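Local coordinates for cell division control protein 45 cdc45 putative (Entamoeba histolytica, PDB 6CC2), which probably acts, as Cdc45 does in other eukaryotes, as a DNA replication factor within the Cdc45-MCM-GINS helicase that unwinds DNA at the replication fork, at residues 203-208 with 227-232; 209-212 with 216-219; 297-302 with 326-331. All blocks are in the same frame, centred on the assembly; numbering follows the deposited sequence.

Contact 1: residues 203-208 with 227-232; sequences YAAIGV and QYFIDN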
ATOM      1  N   TYR A 203     -15.357   2.796   1.605  1.00 17.11           N
ATOM      2  CA  TYR A 203     -14.061   2.784   2.293  1.00 18.66           C
ATOM      3  C   TYR A 203     -13.494   1.374   2.317  1.00 19.34           C
ATOM      4  O   TYR A 203     -12.325   1.159   2.006  1.00 17.76           O
ATOM      5  CB  TYR A 203     -14.239   3.349   3.703  1.00 18.24           C
ATOM      6  CG  TYR A 203     -14.820   4.760   3.717  1.00 19.67           C
ATOM      7  CD1 TYR A 203     -14.534   5.665   2.721  1.00 19.61           C
ATOM      8  CD2 TYR A 203     -15.661   5.166   4.746  1.00 21.50           C
ATOM      9  CE1 TYR A 203     -15.073   6.948   2.723  1.00 21.09           C
ATOM     10  CE2 TYR A 203     -16.210   6.446   4.769  1.00 24.44           C
ATOM     11  CZ  TYR A 203     -15.904   7.332   3.746  1.00 25.00           C
ATOM     12  OH  TYR A 203     -16.422   8.596   3.733  1.00 25.44           O
ATOM     13  N   ALA A 204     -14.322   0.386   2.665  1.00 19.55           N
ATOM     14  CA  ALA A 204     -13.825  -0.983   2.701  1.00 19.68           C
ATOM     15  C   ALA A 204     -13.349  -1.435   1.328  1.00 19.19           C
ATOM     16  O   ALA A 204     -12.360  -2.190   1.215  1.00 19.74           O
ATOM     17  CB  ALA A 204     -14.918  -1.928   3.222  1.00 21.71           C
ATOM     18  N   ALA A 205     -14.059  -1.043   0.262  1.00 18.03           N
ATOM     19  CA  ALA A 205     -13.602  -1.382  -1.081  1.00 19.55           C
ATOM     20  C   ALA A 205     -12.225  -0.797  -1.362  1.00 16.32           C
ATOM     21  O   ALA A 205     -11.349  -1.481  -1.917  1.00 16.02           O
ATOM     22  CB  ALA A 205     -14.610  -0.888  -2.131  1.00 17.56           C
ATOM     23  N   ILE A 206     -11.992   0.460  -0.946  1.00 15.29           N
ATOM     24  CA  ILE A 206     -10.686   1.088  -1.122  1.00 14.97           C
ATOM     25  C   ILE A 206      -9.616   0.309  -0.376  1.00 16.26           C
ATOM     26  O   ILE A 206      -8.496   0.116  -0.882  1.00 15.82           O
ATOM     27  CB  ILE A 206     -10.733   2.562  -0.671  1.00 16.55           C
ATOM     28  CG1 ILE A 206     -11.635   3.334  -1.643  1.00 18.73           C
ATOM     29  CG2 ILE A 206      -9.318   3.160  -0.582  1.00 18.71           C
ATOM     30  CD1 ILE A 206     -11.951   4.725  -1.228  1.00 17.80           C
ATOM     31  N   GLY A 207      -9.949  -0.155   0.836  1.00 16.90           N
ATOM     32  CA  GLY A 207      -8.983  -0.918   1.624  1.00 17.83           C
ATOM     33  C   GLY A 207      -8.554  -2.217   0.962  1.00 16.80           C
ATOM     34  O   GLY A 207      -7.366  -2.539   0.938  1.00 18.09           O
ATOM     35  N   VAL A 208      -9.500  -2.984   0.415  1.00 16.90           N
ATOM     36  CA  VAL A 208      -9.122  -4.237  -0.210  1.00 19.34           C
ATOM     37  C   VAL A 208      -8.453  -3.989  -1.560  1.00 18.99           C
ATOM     38  O   VAL A 208      -7.569  -4.735  -1.958  1.00 17.47           O
ATOM     39  CB  VAL A 208     -10.316  -5.191  -0.331  1.00 21.55           C
ATOM     40  CG1 VAL A 208     -11.314  -4.724  -1.354  1.00 21.10           C
ATOM     41  CG2 VAL A 208      -9.813  -6.606  -0.682  1.00 23.81           C
ATOM     42  N   GLN A 227     -17.563  -9.571  -3.927  1.00 23.55           N
ATOM     43  CA  GLN A 227     -18.817 -10.314  -3.875  1.00 22.29           C
ATOM     44  C   GLN A 227     -19.505 -10.131  -2.521  1.00 22.94           C
ATOM     45  O   GLN A 227     -20.739 -10.128  -2.448  1.00 23.16           O
ATOM     46  CB  GLN A 227     -18.580 -11.797  -4.150  1.00 24.54           C
ATOM     47  CG  GLN A 227     -19.850 -12.613  -4.268  1.00 31.97           C
ATOM     48  CD  GLN A 227     -20.669 -12.234  -5.485  1.00 35.50           C
ATOM     49  OE1 GLN A 227     -20.134 -12.095  -6.587  1.00 36.08           O
ATOM     50  NE2 GLN A 227     -21.968 -12.048  -5.292  1.00 34.06           N
ATOM     51  N   TYR A 228     -18.730 -10.009  -1.446  1.00 22.38           N
ATOM     52  CA  TYR A 228     -19.320  -9.739  -0.131  1.00 23.88           C
ATOM     53  C   TYR A 228     -20.043  -8.401  -0.130  1.00 23.68           C
ATOM     54  O   TYR A 228     -21.169  -8.292   0.397  1.00 23.27           O
ATOM     55  CB  TYR A 228     -18.244  -9.762   0.947  1.00 24.93           C
ATOM     56  CG  TYR A 228     -18.774  -9.600   2.359  1.00 25.23           C
ATOM     57  CD1 TYR A 228     -19.432 -10.650   2.982  1.00 26.47           C
ATOM     58  CD2 TYR A 228     -18.592  -8.429   3.066  1.00 28.81           C
ATOM     59  CE1 TYR A 228     -19.925 -10.530   4.265  1.00 31.52           C
ATOM     60  CE2 TYR A 228     -19.064  -8.309   4.372  1.00 29.72           C
ATOM     61  CZ  TYR A 228     -19.729  -9.358   4.950  1.00 33.22           C
ATOM     62  OH  TYR A 228     -20.221  -9.254   6.240  1.00 41.73           O
ATOM     63  N   PHE A 229     -19.425  -7.378  -0.738  1.00 23.14           N
ATOM     64  CA  PHE A 229     -20.072  -6.073  -0.822  1.00 22.37           C
ATOM     65  C   PHE A 229     -21.314  -6.146  -1.701  1.00 22.60           C
ATOM     66  O   PHE A 229     -22.341  -5.542  -1.388  1.00 21.80           O
ATOM     67  CB  PHE A 229     -19.118  -5.029  -1.383  1.00 21.74           C
ATOM     68  CG  PHE A 229     -17.785  -4.950  -0.684  1.00 20.30           C
ATOM     69  CD1 PHE A 229     -17.669  -5.207   0.665  1.00 21.47           C
ATOM     70  CD2 PHE A 229     -16.663  -4.592  -1.390  1.00 21.29           C
ATOM     71  CE1 PHE A 229     -16.428  -5.143   1.289  1.00 25.41           C
ATOM     72  CE2 PHE A 229     -15.407  -4.507  -0.772  1.00 22.13           C
ATOM     73  CZ  PHE A 229     -15.304  -4.782   0.561  1.00 23.51           C
ATOM     74  N   ILE A 230     -21.225  -6.864  -2.825  1.00 20.98           N
ATOM     75  CA  ILE A 230     -22.378  -7.020  -3.718  1.00 23.02           C
ATOM     76  C   ILE A 230     -23.539  -7.668  -2.986  1.00 21.95           C
ATOM     77  O   ILE A 230     -24.703  -7.268  -3.154  1.00 23.84           O
ATOM     78  CB  ILE A 230     -21.992  -7.844  -4.966  1.00 24.76           C
ATOM     79  CG1 ILE A 230     -21.058  -7.029  -5.873  1.00 25.82           C
ATOM     80  CG2 ILE A 230     -23.228  -8.282  -5.709  1.00 27.55           C
ATOM     81  CD1 ILE A 230     -20.440  -7.848  -7.002  1.00 29.96           C
ATOM     82  N   ASP A 231     -23.252  -8.707  -2.194  1.00 22.01           N
ATOM     83  CA  ASP A 231     -24.290  -9.420  -1.482  1.00 25.79           C
ATOM     84  C   ASP A 231     -24.956  -8.516  -0.449  1.00 24.48           C
ATOM     85  O   ASP A 231     -26.182  -8.498  -0.330  1.00 24.80           O
ATOM     86  CB  ASP A 231     -23.709 -10.661  -0.789  1.00 30.47           C
ATOM     87  CG  ASP A 231     -23.348 -11.785  -1.772  1.00 35.65           C
ATOM     88  OD1 ASP A 231     -23.671 -11.680  -2.966  1.00 33.93           O
ATOM     89  OD2 ASP A 231     -22.729 -12.781  -1.336  1.00 35.20           O
ATOM     90  N   ASN A 232     -24.155  -7.760   0.310  1.00 23.68           N
ATOM     91  CA  ASN A 232     -24.747  -6.979   1.391  1.00 25.08           C
ATOM     92  C   ASN A 232     -25.462  -5.725   0.891  1.00 24.16           C
ATOM     93  O   ASN A 232     -26.416  -5.261   1.547  1.00 25.86           O
ATOM     94  CB  ASN A 232     -23.686  -6.607   2.413  1.00 25.93           C
ATOM     95  CG  ASN A 232     -23.368  -7.753   3.349  1.00 30.14           C
ATOM     96  OD1 ASN A 232     -24.075  -7.981   4.329  1.00 32.52           O
ATOM     97  ND2 ASN A 232     -22.313  -8.498   3.034  1.00 32.30           N
TER
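F229 of helix 219-233 reaches across to A204, A205 and V208 of helix 199-213, and these two consecutive helices form an antiparallel helix hairpin. The short local axes make an angle of 167° and stand 11.2 Å apart, a wide spacing that is spanned here by one aromatic ring. F229 points toward the facing helix, and with CG anti to the carbonyl carbon (chi1 -52°) it presents the far end of its ring, CE1, CZ and CE2. The closest approach is to the main chain: F229 CE2 lies 3.6 Å from A205 CA. A204 CB comes in obliquely, 3.9 Å from F229 CZ, and A205 CA is oblique to the ring as well. V208 is placed differently. Its side chain and that of F229 come from opposite directions, and V208 CG1 sits at the ring edge, near its plane, 4.1 Å from F229 CE2.

The side-chain contacts are all apolar, and the four touching residues are buried. A204 also packs on L187 of helix 182-192 and A205 on A354 of helix 354-364, so the hairpin is packed against these two further helices. Within helix 219-233, the ring of Y228, which also makes a cation-pi contact with R184, carries N232 ND2 3.2 Å above the centre of one face. N232 ND2 and N232 N then grip Y228 O from opposite faces of its carbonyl plane.

Contact 2: residues 209-212 with 216-219; sequences CDQY and KINA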
ATOM      1  N   CYS A 209      -8.850  -2.932  -2.279  1.00 17.09           N
ATOM      2  CA  CYS A 209      -8.105  -2.544  -3.465  1.00 16.40           C
ATOM      3  C   CYS A 209      -6.652  -2.212  -3.110  1.00 15.31           C
ATOM      4  O   CYS A 209      -5.730  -2.569  -3.855  1.00 16.94           O
ATOM      5  CB  CYS A 209      -8.754  -1.337  -4.140  1.00 16.84           C
ATOM      6  SG  CYS A 209     -10.291  -1.722  -4.974  1.00 19.43           S
ATOM      7  N   ASP A 210      -6.437  -1.520  -1.984  1.00 15.38           N
ATOM      8  CA  ASP A 210      -5.067  -1.238  -1.522  1.00 15.21           C
ATOM      9  C   ASP A 210      -4.287  -2.534  -1.320  1.00 14.08           C
ATOM     10  O   ASP A 210      -3.126  -2.653  -1.738  1.00 15.39           O
ATOM     11  CB  ASP A 210      -5.109  -0.423  -0.229  1.00 20.52           C
ATOM     12  CG  ASP A 210      -3.720  -0.177   0.345  1.00 24.79           C
ATOM     13  OD1 ASP A 210      -2.838   0.298  -0.409  1.00 22.35           O
ATOM     14  OD2 ASP A 210      -3.506  -0.451   1.566  1.00 22.27           O
ATOM     15  N   GLN A 211      -4.901  -3.525  -0.662  1.00 14.51           N
ATOM     16  CA  GLN A 211      -4.210  -4.810  -0.495  1.00 17.02           C
ATOM     17  C   GLN A 211      -3.803  -5.410  -1.836  1.00 14.90           C
ATOM     18  O   GLN A 211      -2.701  -5.960  -1.977  1.00 16.23           O
ATOM     19  CB  GLN A 211      -5.099  -5.806   0.234  1.00 17.99           C
ATOM     20  CG  GLN A 211      -5.250  -5.571   1.715  1.00 20.11           C
ATOM     21  CD  GLN A 211      -5.974  -6.743   2.342  1.00 18.94           C
ATOM     22  OE1 GLN A 211      -7.072  -7.102   1.922  1.00 18.13           O
ATOM     23  NE2 GLN A 211      -5.333  -7.370   3.328  1.00 19.07           N
ATOM     24  N   TYR A 212      -4.683  -5.359  -2.827  1.00 14.29           N
ATOM     25  CA  TYR A 212      -4.369  -5.982  -4.117  1.00 15.98           C
ATOM     26  C   TYR A 212      -3.295  -5.190  -4.848  1.00 15.67           C
ATOM     27  O   TYR A 212      -2.328  -5.765  -5.365  1.00 17.45           O
ATOM     28  CB  TYR A 212      -5.650  -6.117  -4.965  1.00 17.60           C
ATOM     29  CG  TYR A 212      -5.446  -6.769  -6.298  1.00 19.00           C
ATOM     30  CD1 TYR A 212      -5.182  -8.143  -6.414  1.00 19.68           C
ATOM     31  CD2 TYR A 212      -5.500  -6.017  -7.472  1.00 21.39           C
ATOM     32  CE1 TYR A 212      -4.994  -8.740  -7.639  1.00 18.42           C
ATOM     33  CE2 TYR A 212      -5.322  -6.613  -8.717  1.00 21.47           C
ATOM     34  CZ  TYR A 212      -5.060  -7.968  -8.797  1.00 21.38           C
ATOM     35  OH  TYR A 212      -4.864  -8.552 -10.028  1.00 22.43           O
ATOM     36  N   LYS A 216      -0.437  -7.817  -1.632  1.00 15.41           N
ATOM     37  CA  LYS A 216      -0.651  -8.564  -0.402  1.00 17.16           C
ATOM     38  C   LYS A 216      -1.713  -9.654  -0.543  1.00 18.42           C
ATOM     39  O   LYS A 216      -1.705 -10.619   0.240  1.00 19.50           O
ATOM     40  CB  LYS A 216      -1.066  -7.602   0.717  1.00 17.17           C
ATOM     41  CG  LYS A 216       0.047  -6.648   1.099  1.00 17.80           C
ATOM     42  CD  LYS A 216      -0.399  -5.592   2.068  1.00 19.63           C
ATOM     43  CE  LYS A 216       0.786  -4.674   2.424  1.00 23.26           C
ATOM     44  NZ  LYS A 216       0.362  -3.512   3.242  1.00 26.88           N
ATOM     45  N   ILE A 217      -2.605  -9.540  -1.530  1.00 17.34           N
ATOM     46  CA  ILE A 217      -3.618 -10.559  -1.795  1.00 18.23           C
ATOM     47  C   ILE A 217      -3.679 -10.831  -3.283  1.00 21.03           C
ATOM     48  O   ILE A 217      -3.325  -9.983  -4.085  1.00 19.75           O
ATOM     49  CB  ILE A 217      -5.008 -10.120  -1.294  1.00 18.16           C
ATOM     50  CG1 ILE A 217      -5.502  -8.872  -2.024  1.00 17.51           C
ATOM     51  CG2 ILE A 217      -4.973  -9.890   0.229  1.00 19.26           C
ATOM     52  CD1 ILE A 217      -6.962  -8.518  -1.701  1.00 19.60           C
ATOM     53  N   ASN A 218      -4.190 -12.010  -3.636  1.00 19.23           N
ATOM     54  CA  ASN A 218      -4.355 -12.370  -5.036  1.00 18.95           C
ATOM     55  C   ASN A 218      -5.738 -11.941  -5.562  1.00 17.25           C
ATOM     56  O   ASN A 218      -6.581 -11.385  -4.841  1.00 17.75           O
ATOM     57  CB  ASN A 218      -4.108 -13.873  -5.252  1.00 21.30           C
ATOM     58  CG  ASN A 218      -5.127 -14.774  -4.560  1.00 22.39           C
ATOM     59  OD1 ASN A 218      -6.251 -14.381  -4.260  1.00 22.25           O
ATOM     60  ND2 ASN A 218      -4.721 -16.025  -4.321  1.00 25.02           N
ATOM     61  N   ALA A 219      -5.911 -12.101  -6.869  1.00 18.57           N
ATOM     62  CA  ALA A 219      -7.118 -11.620  -7.526  1.00 20.60           C
ATOM     63  C   ALA A 219      -8.363 -12.370  -7.056  1.00 20.24           C
ATOM     64  O   ALA A 219      -9.443 -11.769  -6.937  1.00 19.40           O
ATOM     65  CB  ALA A 219      -6.954 -11.743  -9.040  1.00 21.14           C
TER
HETATM   66  O   HOH W   1      -2.495  -2.787   2.313  1.00 25.59           O
HETATM   67  O   HOH W   2      -1.752  -8.494  -5.731  1.00 19.99           O
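Q211 and Y212, in the last turn of helix 199-213, meet K216 and I217 of the short connection and A219, the first residue of helix 219-233, so this contact is the turn of a helix hairpin. One direct hydrogen bond spans the two segments: K216 N donates to Q211 O at 2.9 Å. It is fairly straight (161° at the hydrogen) and arrives nearly along the C=O axis, tying the loop back to the last turn of the helix. Further along, N218 is the N-cap of helix 219-233, its OD1 accepting from T221 N.

Two waters add indirect links. One donates to D210 OD2 at 2.7 Å and accepts from K216 NZ; the charged atoms themselves are 5.2 Å apart, so the pair is solvent-mediated and not a direct salt bridge. D210 OD2 also accepts from D34 N. The second water donates both to Y212 O and to I217 O, at 2.8 Å from the former, and so bridges two main-chain carbonyls.

Apolar contact centres on I217. Its side chain crosses that of Q211 at about a right angle, with I217 CD1 3.8 Å from Q211 CB and I217 CG2 beside the amide of Q211, whose NE2 is bound by S179 O. The CG1 branch, held between the backbone N and the carbonyl carbon (chi1 63°), lies against Y212 CB and the Y212 main chain. Y212, with L339 against its side chain, extends its ring past the loop main chain until Y212 CE1 lies 3.8 Å from A219 CB.

Contact 3: residues 297-302 with 326-331; sequences ADMGIP and EGYSKF
Y328 meets D298 and M299 at the rim of its ring, and residues 297-302 place nothing over either face. D298 OD2 lies at the edge in the ring plane, next to the hydroxyl, while M299 CG takes a place at the edge on the CE2 side. The carboxylate of D298 is turned 42° from the plane of the ring. Y328 OH donates to D298 OD2 at 2.6 Å, a short bond that meets the oxygen on its anti side and somewhat out of the carboxylate plane. D298 has CG anti to its backbone N (chi1 -168°), which directs the carboxylate to the phenol. A long, weak ion pair with K324 NZ also reaches D298 OD2, and together the two partners would probably favour a charged carboxylate.

On the CE2 side, selenomethionine M299 makes a Met-aromatic contact of the edge type: its SE is 5.5 Å from the Y328 ring centroid and 79° off the ring normal. The nearer atom of this side chain is CG, 3.5 Å from Y328 OH and 3.7 Å from Y328 CE2.

D298 and M299 lie at the C-terminal end of helix 288-298, where the chain turns away through a Schellman motif. G300 is the first residue to leave helical geometry, with positive phi, and G300 N bonds back to A297 O at 2.9 Å. This turn lies against the side of helix 315-331, where M299 also packs on F321 and K324, and I301 on F321. In that helix Y328 and S329 both touch F334, and S329 OG donates to E326 O at 2.6 Å.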
ATOM      1  N   ALA A 297      -0.239   0.426 -32.780  1.00 27.37           N
ATOM      2  CA  ALA A 297      -0.639   0.344 -34.182  1.00 30.33           C
ATOM      3  C   ALA A 297      -1.333  -0.978 -34.486  1.00 31.22           C
ATOM      4  O   ALA A 297      -2.265  -1.018 -35.300  1.00 32.18           O
ATOM      5  CB  ALA A 297       0.578   0.537 -35.079  1.00 34.46           C
ATOM      6  N   ASP A 298      -0.899  -2.062 -33.846  1.00 32.38           N
ATOM      7  CA  ASP A 298      -1.548  -3.350 -34.031  1.00 33.80           C
ATOM      8  C   ASP A 298      -3.011  -3.318 -33.607  1.00 29.96           C
ATOM      9  O   ASP A 298      -3.820  -4.095 -34.126  1.00 32.28           O
ATOM     10  CB  ASP A 298      -0.812  -4.429 -33.229  1.00 44.63           C
ATOM     11  CG  ASP A 298      -1.253  -5.835 -33.603  1.00 55.77           C
ATOM     12  OD1 ASP A 298      -0.692  -6.394 -34.568  1.00 58.55           O
ATOM     13  OD2 ASP A 298      -2.162  -6.381 -32.938  1.00 56.10           O
HETATM   14  N   MSE A 299      -3.362  -2.458 -32.656  1.00 27.74           N
HETATM   15  CA  MSE A 299      -4.745  -2.343 -32.209  1.00 28.41           C
HETATM   16  C   MSE A 299      -5.582  -1.512 -33.179  1.00 31.20           C
HETATM   17  O   MSE A 299      -6.810  -1.449 -33.060  1.00 32.68           O
HETATM   18  CB  MSE A 299      -4.804  -1.725 -30.811  1.00 30.12           C
HETATM   19  CG  MSE A 299      -4.150  -2.577 -29.766  1.00 33.08           C
HETATM   20 SE   MSE A 299      -4.476  -1.870 -27.976  0.63 36.97          SE
HETATM   21  CE  MSE A 299      -3.616  -0.190 -28.158  1.00 36.19           C
ATOM     22  N   GLY A 300      -4.908  -0.888 -34.142  1.00 30.39           N
ATOM     23  CA  GLY A 300      -5.575  -0.005 -35.076  1.00 28.86           C
ATOM     24  C   GLY A 300      -5.952   1.333 -34.500  1.00 30.80           C
ATOM     25  O   GLY A 300      -6.885   1.975 -34.997  1.00 31.67           O
ATOM     26  N   ILE A 301      -5.252   1.781 -33.467  1.00 29.59           N
ATOM     27  CA  ILE A 301      -5.539   3.051 -32.808  1.00 25.72           C
ATOM     28  C   ILE A 301      -4.417   4.029 -33.136  1.00 27.96           C
ATOM     29  O   ILE A 301      -3.256   3.764 -32.796  1.00 28.94           O
ATOM     30  CB  ILE A 301      -5.681   2.872 -31.292  1.00 24.89           C
ATOM     31  CG1 ILE A 301      -6.808   1.882 -30.980  1.00 26.04           C
ATOM     32  CG2 ILE A 301      -5.927   4.211 -30.611  1.00 27.15           C
ATOM     33  CD1 ILE A 301      -6.875   1.466 -29.521  1.00 25.91           C
ATOM     34  N   PRO A 302      -4.706   5.169 -33.753  1.00 29.23           N
ATOM     35  CA  PRO A 302      -3.643   6.155 -33.991  1.00 29.28           C
ATOM     36  C   PRO A 302      -3.140   6.760 -32.684  1.00 27.72           C
ATOM     37  O   PRO A 302      -3.848   6.825 -31.678  1.00 28.12           O
ATOM     38  CB  PRO A 302      -4.314   7.211 -34.884  1.00 37.39           C
ATOM     39  CG  PRO A 302      -5.771   7.075 -34.615  1.00 42.55           C
ATOM     40  CD  PRO A 302      -6.012   5.612 -34.277  1.00 35.55           C
ATOM     41  N   GLU A 326      -8.499  -7.993 -24.748  1.00 31.14           N
ATOM     42  CA  GLU A 326      -9.042  -9.300 -24.412  1.00 39.09           C
ATOM     43  C   GLU A 326      -8.204 -10.402 -25.044  1.00 35.52           C
ATOM     44  O   GLU A 326      -7.802 -11.352 -24.363  1.00 33.84           O
ATOM     45  CB  GLU A 326     -10.501  -9.393 -24.856  1.00 54.39           C
ATOM     46  CG  GLU A 326     -11.464  -8.599 -23.981  1.00 71.27           C
ATOM     47  CD  GLU A 326     -12.913  -8.726 -24.425  1.00 79.90           C
ATOM     48  OE1 GLU A 326     -13.188  -9.511 -25.359  1.00 83.06           O
ATOM     49  OE2 GLU A 326     -13.776  -8.040 -23.841  1.00 79.26           O
ATOM     50  N   GLY A 327      -7.911 -10.273 -26.346  1.00 32.35           N
ATOM     51  CA  GLY A 327      -7.073 -11.258 -27.014  1.00 33.88           C
ATOM     52  C   GLY A 327      -5.655 -11.273 -26.476  1.00 35.03           C
ATOM     53  O   GLY A 327      -5.102 -12.335 -26.179  1.00 34.68           O
ATOM     54  N   TYR A 328      -5.042 -10.094 -26.341  1.00 31.98           N
ATOM     55  CA  TYR A 328      -3.683 -10.037 -25.803  1.00 31.02           C
ATOM     56  C   TYR A 328      -3.618 -10.705 -24.430  1.00 30.74           C
ATOM     57  O   TYR A 328      -2.634 -11.369 -24.098  1.00 32.51           O
ATOM     58  CB  TYR A 328      -3.204  -8.591 -25.692  1.00 32.32           C
ATOM     59  CG  TYR A 328      -3.076  -7.842 -27.000  1.00 32.96           C
ATOM     60  CD1 TYR A 328      -2.846  -8.507 -28.194  1.00 36.36           C
ATOM     61  CD2 TYR A 328      -3.176  -6.462 -27.029  1.00 31.47           C
ATOM     62  CE1 TYR A 328      -2.721  -7.808 -29.386  1.00 39.71           C
ATOM     63  CE2 TYR A 328      -3.050  -5.757 -28.198  1.00 40.17           C
ATOM     64  CZ  TYR A 328      -2.828  -6.432 -29.377  1.00 41.19           C
ATOM     65  OH  TYR A 328      -2.713  -5.709 -30.539  1.00 44.79           O
ATOM     66  N   SER A 329      -4.669 -10.554 -23.628  1.00 27.77           N
ATOM     67  CA  SER A 329      -4.628 -11.055 -22.252  1.00 28.78           C
ATOM     68  C   SER A 329      -4.566 -12.575 -22.228  1.00 31.59           C
ATOM     69  O   SER A 329      -3.986 -13.154 -21.306  1.00 34.44           O
ATOM     70  CB  SER A 329      -5.844 -10.567 -21.467  1.00 31.75           C
ATOM     71  OG  SER A 329      -7.016 -11.231 -21.894  1.00 34.64           O
ATOM     72  N   LYS A 330      -5.143 -13.233 -23.231  1.00 33.85           N
ATOM     73  CA  LYS A 330      -5.055 -14.686 -23.304  1.00 33.65           C
ATOM     74  C   LYS A 330      -3.707 -15.123 -23.864  1.00 37.36           C
ATOM     75  O   LYS A 330      -3.140 -16.123 -23.414  1.00 44.59           O
ATOM     76  CB  LYS A 330      -6.204 -15.237 -24.166  1.00 41.53           C
ATOM     77  CG  LYS A 330      -7.573 -15.070 -23.537  1.00 50.96           C
ATOM     78  CD  LYS A 330      -8.691 -15.527 -24.474  1.00 64.64           C
ATOM     79  CE  LYS A 330      -8.960 -14.507 -25.572  1.00 75.47           C
ATOM     80  NZ  LYS A 330     -10.057 -14.939 -26.490  1.00 84.10           N
ATOM     81  N   PHE A 331      -3.177 -14.379 -24.834  1.00 40.23           N
ATOM     82  CA  PHE A 331      -1.902 -14.743 -25.447  1.00 42.16           C
ATOM     83  C   PHE A 331      -0.748 -14.558 -24.469  1.00 40.30           C
ATOM     84  O   PHE A 331       0.118 -15.434 -24.353  1.00 43.98           O
ATOM     85  CB  PHE A 331      -1.688 -13.903 -26.709  1.00 42.91           C
ATOM     86  CG  PHE A 331      -0.516 -14.334 -27.542  1.00 45.85           C
ATOM     87  CD1 PHE A 331       0.767 -13.913 -27.225  1.00 44.98           C
ATOM     88  CD2 PHE A 331      -0.698 -15.142 -28.652  1.00 49.17           C
ATOM     89  CE1 PHE A 331       1.846 -14.309 -27.987  1.00 41.96           C
ATOM     90  CE2 PHE A 331       0.384 -15.539 -29.422  1.00 43.94           C
ATOM     91  CZ  PHE A 331       1.659 -15.109 -29.086  1.00 39.32           C
TER

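How the contacts relate
Contacts 1 and 2 share helix 199-213 and describe one hairpin at two levels: contact 1 joins its arms, and contact 2, nested inside it along the chain, forms its turn. Their centres are 13 Å apart, and they meet directly where V208 CG2 packs on I217 CD1 at 3.6 Å. Contact 3 comes later in the chain and uses helices 288-298 and 315-331. Its centre is 31 Å from that of contact 1 and 26 Å from that of contact 2, and it touches neither. Contact 2 lies about 9 Å and contact 1 about 17 Å from the centre of the chain (centre to centre), against about 30 Å for contact 3, which belongs to a peripheral helical region.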